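Local coordinates for carbon monoxide dehydrogenase (Thermococcus sp. AM4, PDB 6T7J), which catalyses the reversible oxidation of carbon monoxide to carbon dioxide, probably passing the electrons to ferredoxin, and is seen here with a nickel-free, broken active-site cluster, at residues A[179-182]-A[183-186]; A[565-569]-A[570-574]. All coordinates share one frame; numbering follows the deposited sequence.

Contacts 1 and 2 illustrate how two local arrangements, each made within a few residues, become coupled through the backbone of one helix end. Contact 1 lies on helix 177-186; contact 2 closes helix 558-569, which joins strands 548-552 and 574-576 of a parallel sheet. Their centres are 13 Å apart. Trp183 NE1 probably gives a hydrogen bond to Ala569 O at 2.9 Å, while Arg179 CD comes within 3.2 Å of Ser570 O. Trp228 touches both, edge-to-face (T-shaped) with Trp183 and also at Ser570. Helix 558-569 begins beside the cluster pocket, and the Tyr566 side chain is about 11 Å from the broken Fe4S4 cluster.

Contact 1: A[179-182]-A[183-186]; sequences RIKV and WEKA
Arg179 and Trp183, one helical turn apart, show how an arginine can pack its methylenes on an indole while its charged end serves elsewhere. The CB of Arg179 sits over the six-membered ring of Trp183, 3.8 Å from the centroid and 15° off the normal, a CH-pi contact. Arg179 O accepts the N-H of Trp183 in a nearly straight bond (2.9 Å, 173°), and this helical bond sets the oxygen 3.0 Å above the indole plane, offset toward the rim. The Arg179 chain turns beside its own backbone N (chi1 -76°) and bends again at chi2, so that CD passes 3.8 Å from Trp183 CZ2 before the guanidinium stands almost perpendicular to the ring. NH2 then forms a salt bridge with Asp542, and NH1 reaches Ile600 O.

Ile180 contributes through its carbonyl, which receives the N-H of Glu184 and has Glu184 CB resting 3.3 Å from its oxygen. Lys181 O takes the N-H of Lys185. The bent Lys181 chain brings CD to 4.1 Å from Glu184 OE2, but NZ stays 5.8 Å from that oxygen, too far for a salt bridge. Val182 closes the turn: its O accepts from Ala186, and CG1, set anti to the backbone N, comes within 4.2 Å of Trp183 CD1, while CB lies toward the rim of one face of the Arg179 guanidinium.

The chemistry thus divides the helix. Its buried side is tied to Asp542, to Ile600 O and, through Trp183 NE1, to Ala569 O at the end of helix 558-569, with Trp228 edge-to-face against the indole; elsewhere exposed lysine and glutamate side chains approach without pairing, probably contributing little more than weak electrostatic attraction.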
loop_
_atom_site.group_PDB
_atom_site.type_symbol
_atom_site.label_atom_id
_atom_site.label_comp_id
_atom_site.label_asym_id
_atom_site.label_seq_id
_atom_site.Cartn_x
_atom_site.Cartn_y
_atom_site.Cartn_z
ATOM N N ARG A 179 -27.118 -6.793 1.928
ATOM C CA ARG A 179 -25.805 -6.161 1.864
ATOM C C ARG A 179 -25.208 -6.285 0.466
ATOM O O ARG A 179 -24.559 -5.358 -0.028
ATOM C CB ARG A 179 -24.872 -6.787 2.903
ATOM C CG ARG A 179 -25.134 -6.341 4.332
ATOM C CD ARG A 179 -24.714 -4.899 4.538
ATOM N NE ARG A 179 -25.838 -3.977 4.403
ATOM C CZ ARG A 179 -25.708 -2.669 4.210
ATOM N NH1 ARG A 179 -24.501 -2.128 4.128
ATOM N NH2 ARG A 179 -26.782 -1.903 4.097
ATOM N N ILE A 180 -25.426 -7.439 -0.171
ATOM C CA ILE A 180 -24.971 -7.676 -1.545
ATOM C C ILE A 180 -25.528 -6.624 -2.481
ATOM O O ILE A 180 -24.801 -6.017 -3.287
ATOM C CB ILE A 180 -25.402 -9.089 -1.989
ATOM C CG1 ILE A 180 -24.771 -10.160 -1.102
ATOM C CG2 ILE A 180 -25.097 -9.314 -3.462
ATOM C CD1 ILE A 180 -23.410 -10.593 -1.548
ATOM N N LYS A 181 -26.840 -6.392 -2.412
ATOM C CA LYS A 181 -27.495 -5.439 -3.289
ATOM C C LYS A 181 -27.072 -4.010 -2.971
ATOM O O LYS A 181 -26.899 -3.189 -3.881
ATOM C CB LYS A 181 -29.010 -5.599 -3.172
ATOM C CG LYS A 181 -29.808 -4.741 -4.128
ATOM C CD LYS A 181 -29.472 -5.068 -5.574
ATOM C CE LYS A 181 -29.227 -3.803 -6.384
ATOM N NZ LYS A 181 -30.452 -2.958 -6.490
ATOM N N VAL A 182 -26.895 -3.701 -1.683
ATOM C CA VAL A 182 -26.417 -2.377 -1.284
ATOM C C VAL A 182 -25.045 -2.104 -1.886
ATOM O O VAL A 182 -24.820 -1.071 -2.532
ATOM C CB VAL A 182 -26.386 -2.264 0.252
ATOM C CG1 VAL A 182 -25.505 -1.103 0.683
ATOM C CG2 VAL A 182 -27.792 -2.110 0.804
ATOM N N TRP A 183 -24.104 -3.030 -1.679
ATOM C CA TRP A 183 -22.753 -2.864 -2.202
ATOM C C TRP A 183 -22.738 -2.840 -3.723
ATOM O O TRP A 183 -21.898 -2.158 -4.323
ATOM C CB TRP A 183 -21.850 -3.984 -1.687
ATOM C CG TRP A 183 -21.728 -4.038 -0.197
ATOM C CD1 TRP A 183 -21.757 -2.983 0.666
ATOM C CD2 TRP A 183 -21.546 -5.210 0.608
ATOM N NE1 TRP A 183 -21.607 -3.424 1.958
ATOM C CE2 TRP A 183 -21.477 -4.789 1.949
ATOM C CE3 TRP A 183 -21.435 -6.575 0.323
ATOM C CZ2 TRP A 183 -21.301 -5.683 3.005
ATOM C CZ3 TRP A 183 -21.263 -7.461 1.374
ATOM C CH2 TRP A 183 -21.198 -7.012 2.698
ATOM N N GLU A 184 -23.649 -3.578 -4.365
ATOM C CA GLU A 184 -23.717 -3.567 -5.821
ATOM C C GLU A 184 -24.189 -2.213 -6.337
ATOM O O GLU A 184 -23.613 -1.663 -7.283
ATOM C CB GLU A 184 -24.637 -4.687 -6.305
ATOM C CG GLU A 184 -24.828 -4.746 -7.809
ATOM C CD GLU A 184 -25.795 -5.839 -8.221
ATOM O OE1 GLU A 184 -26.227 -5.844 -9.393
ATOM O OE2 GLU A 184 -26.123 -6.695 -7.371
ATOM N N LYS A 185 -25.241 -1.660 -5.724
ATOM C CA LYS A 185 -25.708 -0.331 -6.113
ATOM C C LYS A 185 -24.630 0.720 -5.871
ATOM O O LYS A 185 -24.434 1.622 -6.695
ATOM C CB LYS A 185 -26.988 0.022 -5.353
ATOM C CG LYS A 185 -27.887 1.015 -6.077
ATOM C CD LYS A 185 -28.330 2.151 -5.160
ATOM C CE LYS A 185 -27.303 3.279 -5.119
ATOM N NZ LYS A 185 -27.130 3.945 -6.443
ATOM N N ALA A 186 -23.911 0.611 -4.751
ATOM C CA ALA A 186 -22.820 1.539 -4.478
ATOM C C ALA A 186 -21.593 1.264 -5.339
ATOM O O ALA A 186 -20.751 2.155 -5.499
ATOM C CB ALA A 186 -22.439 1.481 -2.998
#

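Contact 2: A[565-569]-A[570-574]; sequences TYFVA and SGVFT
Ser570 turns back on Tyr566 where helix 558-569 ends, a worked case of a chain leaving a helix without abandoning the carbonyls of its last turn. Ser570 N donates to Tyr566 O at 2.9 Å; a chi1 of -52° sets OG beside that N, where it reaches the same Tyr566 O at a very short 2.5 Å, a length best read with caution. Ser570 OG also accepts a hydrogen bond from Trp228 NE1, a link to helix 212-242.

Gly571 follows with a positive phi of 100°, at which a side chain would be jammed against the preceding carbonyl oxygen. Here the Schellman motif is made: Gly571 N donates to Val568 O at 2.7 Å, and Val572 N reaches back to Phe567 O in a longer but straight bond of 3.3 Å. Both donors stand well above the plane of the carbonyl that receives them.

Val572 holds CG1 in the crowded position between its backbone N and carbonyl carbon (chi1 47°). This methyl lies 3.6 Å from Phe567 CB, the two side chains running side by side in the same direction.

Thr574, at the start of strand 574-576, points its CB toward the helix, 3.7 Å from Val568 CG2. OG1 touches Phe567 CB and donates to Val572 O at 2.9 Å, bracing the bend between loop and strand. A valine here, lacking OG1, would probably leave Val572 O without its side-chain donor and the turn into the strand freer to shift.

In this beta-alpha-beta crossover, then, backbone and hydroxyl donors serve the buried carbonyls of the final turn, and the apolar groups beside them fill in where the chain doubles back into the sheet.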
loop_
_atom_site.group_PDB
_atom_site.type_symbol
_atom_site.label_atom_id
_atom_site.label_comp_id
_atom_site.label_asym_id
_atom_site.label_seq_id
_atom_site.Cartn_x
_atom_site.Cartn_y
_atom_site.Cartn_z
ATOM N N THR A 565 -14.112 0.851 9.083
ATOM C CA THR A 565 -14.660 1.155 7.768
ATOM C C THR A 565 -15.541 0.021 7.258
ATOM O O THR A 565 -16.603 0.275 6.682
ATOM C CB THR A 565 -13.536 1.453 6.775
ATOM O OG1 THR A 565 -12.734 2.531 7.272
ATOM C CG2 THR A 565 -14.116 1.843 5.421
ATOM N N TYR A 566 -15.135 -1.237 7.463
ATOM C CA TYR A 566 -15.992 -2.314 6.975
ATOM C C TYR A 566 -17.169 -2.579 7.900
ATOM O O TYR A 566 -18.173 -3.146 7.455
ATOM C CB TYR A 566 -15.187 -3.597 6.695
ATOM C CG TYR A 566 -14.713 -4.473 7.848
ATOM C CD1 TYR A 566 -15.606 -5.087 8.720
ATOM C CD2 TYR A 566 -13.362 -4.754 8.004
ATOM C CE1 TYR A 566 -15.162 -5.905 9.744
ATOM C CE2 TYR A 566 -12.910 -5.574 9.021
ATOM C CZ TYR A 566 -13.812 -6.146 9.886
ATOM O OH TYR A 566 -13.363 -6.963 10.897
ATOM N N PHE A 567 -17.091 -2.156 9.162
ATOM C CA PHE A 567 -18.297 -2.114 9.979
ATOM C C PHE A 567 -19.290 -1.120 9.397
ATOM O O PHE A 567 -20.439 -1.471 9.105
ATOM C CB PHE A 567 -17.949 -1.765 11.426
ATOM C CG PHE A 567 -17.592 -2.961 12.265
ATOM C CD1 PHE A 567 -17.982 -4.232 11.879
ATOM C CD2 PHE A 567 -16.863 -2.815 13.432
ATOM C CE1 PHE A 567 -17.656 -5.335 12.642
ATOM C CE2 PHE A 567 -16.533 -3.918 14.201
ATOM C CZ PHE A 567 -16.930 -5.178 13.805
ATOM N N VAL A 568 -18.848 0.123 9.178
ATOM C CA VAL A 568 -19.707 1.121 8.540
ATOM C C VAL A 568 -20.299 0.563 7.251
ATOM O O VAL A 568 -21.520 0.570 7.052
ATOM C CB VAL A 568 -18.925 2.422 8.284
ATOM C CG1 VAL A 568 -19.728 3.354 7.391
ATOM C CG2 VAL A 568 -18.586 3.110 9.601
ATOM N N ALA A 569 -19.441 0.031 6.376
ATOM C CA ALA A 569 -19.891 -0.481 5.085
ATOM C C ALA A 569 -20.848 -1.655 5.236
ATOM O O ALA A 569 -21.686 -1.886 4.358
ATOM C CB ALA A 569 -18.686 -0.888 4.238
ATOM N N SER A 570 -20.733 -2.414 6.325
ATOM C CA SER A 570 -21.694 -3.467 6.621
ATOM C C SER A 570 -23.006 -2.922 7.167
ATOM O O SER A 570 -23.936 -3.702 7.395
ATOM C CB SER A 570 -21.094 -4.465 7.613
ATOM O OG SER A 570 -19.836 -4.930 7.161
ATOM N N GLY A 571 -23.100 -1.614 7.388
ATOM C CA GLY A 571 -24.343 -0.983 7.770
ATOM C C GLY A 571 -24.523 -0.685 9.242
ATOM O O GLY A 571 -25.631 -0.309 9.640
ATOM N N VAL A 572 -23.484 -0.827 10.064
ATOM C CA VAL A 572 -23.600 -0.589 11.499
ATOM C C VAL A 572 -23.053 0.792 11.829
ATOM O O VAL A 572 -21.967 1.172 11.371
ATOM C CB VAL A 572 -22.893 -1.682 12.324
ATOM C CG1 VAL A 572 -21.524 -1.970 11.800
ATOM C CG2 VAL A 572 -22.795 -1.272 13.776
ATOM N N PHE A 573 -23.831 1.550 12.599
ATOM C CA PHE A 573 -23.373 2.793 13.205
ATOM C C PHE A 573 -22.143 2.522 14.064
ATOM O O PHE A 573 -22.197 1.719 15.001
ATOM C CB PHE A 573 -24.517 3.376 14.035
ATOM C CG PHE A 573 -24.183 4.650 14.750
ATOM C CD1 PHE A 573 -24.178 5.859 14.077
ATOM C CD2 PHE A 573 -23.917 4.642 16.111
ATOM C CE1 PHE A 573 -23.887 7.035 14.742
ATOM C CE2 PHE A 573 -23.623 5.813 16.779
ATOM C CZ PHE A 573 -23.613 7.010 16.096
ATOM N N THR A 574 -21.032 3.185 13.746
ATOM C CA THR A 574 -19.728 2.849 14.310
ATOM C C THR A 574 -19.124 4.070 14.993
ATOM O O THR A 574 -18.844 5.079 14.337
ATOM C CB THR A 574 -18.788 2.325 13.221
ATOM O OG1 THR A 574 -19.341 1.132 12.648
ATOM C CG2 THR A 574 -17.410 2.015 13.795
#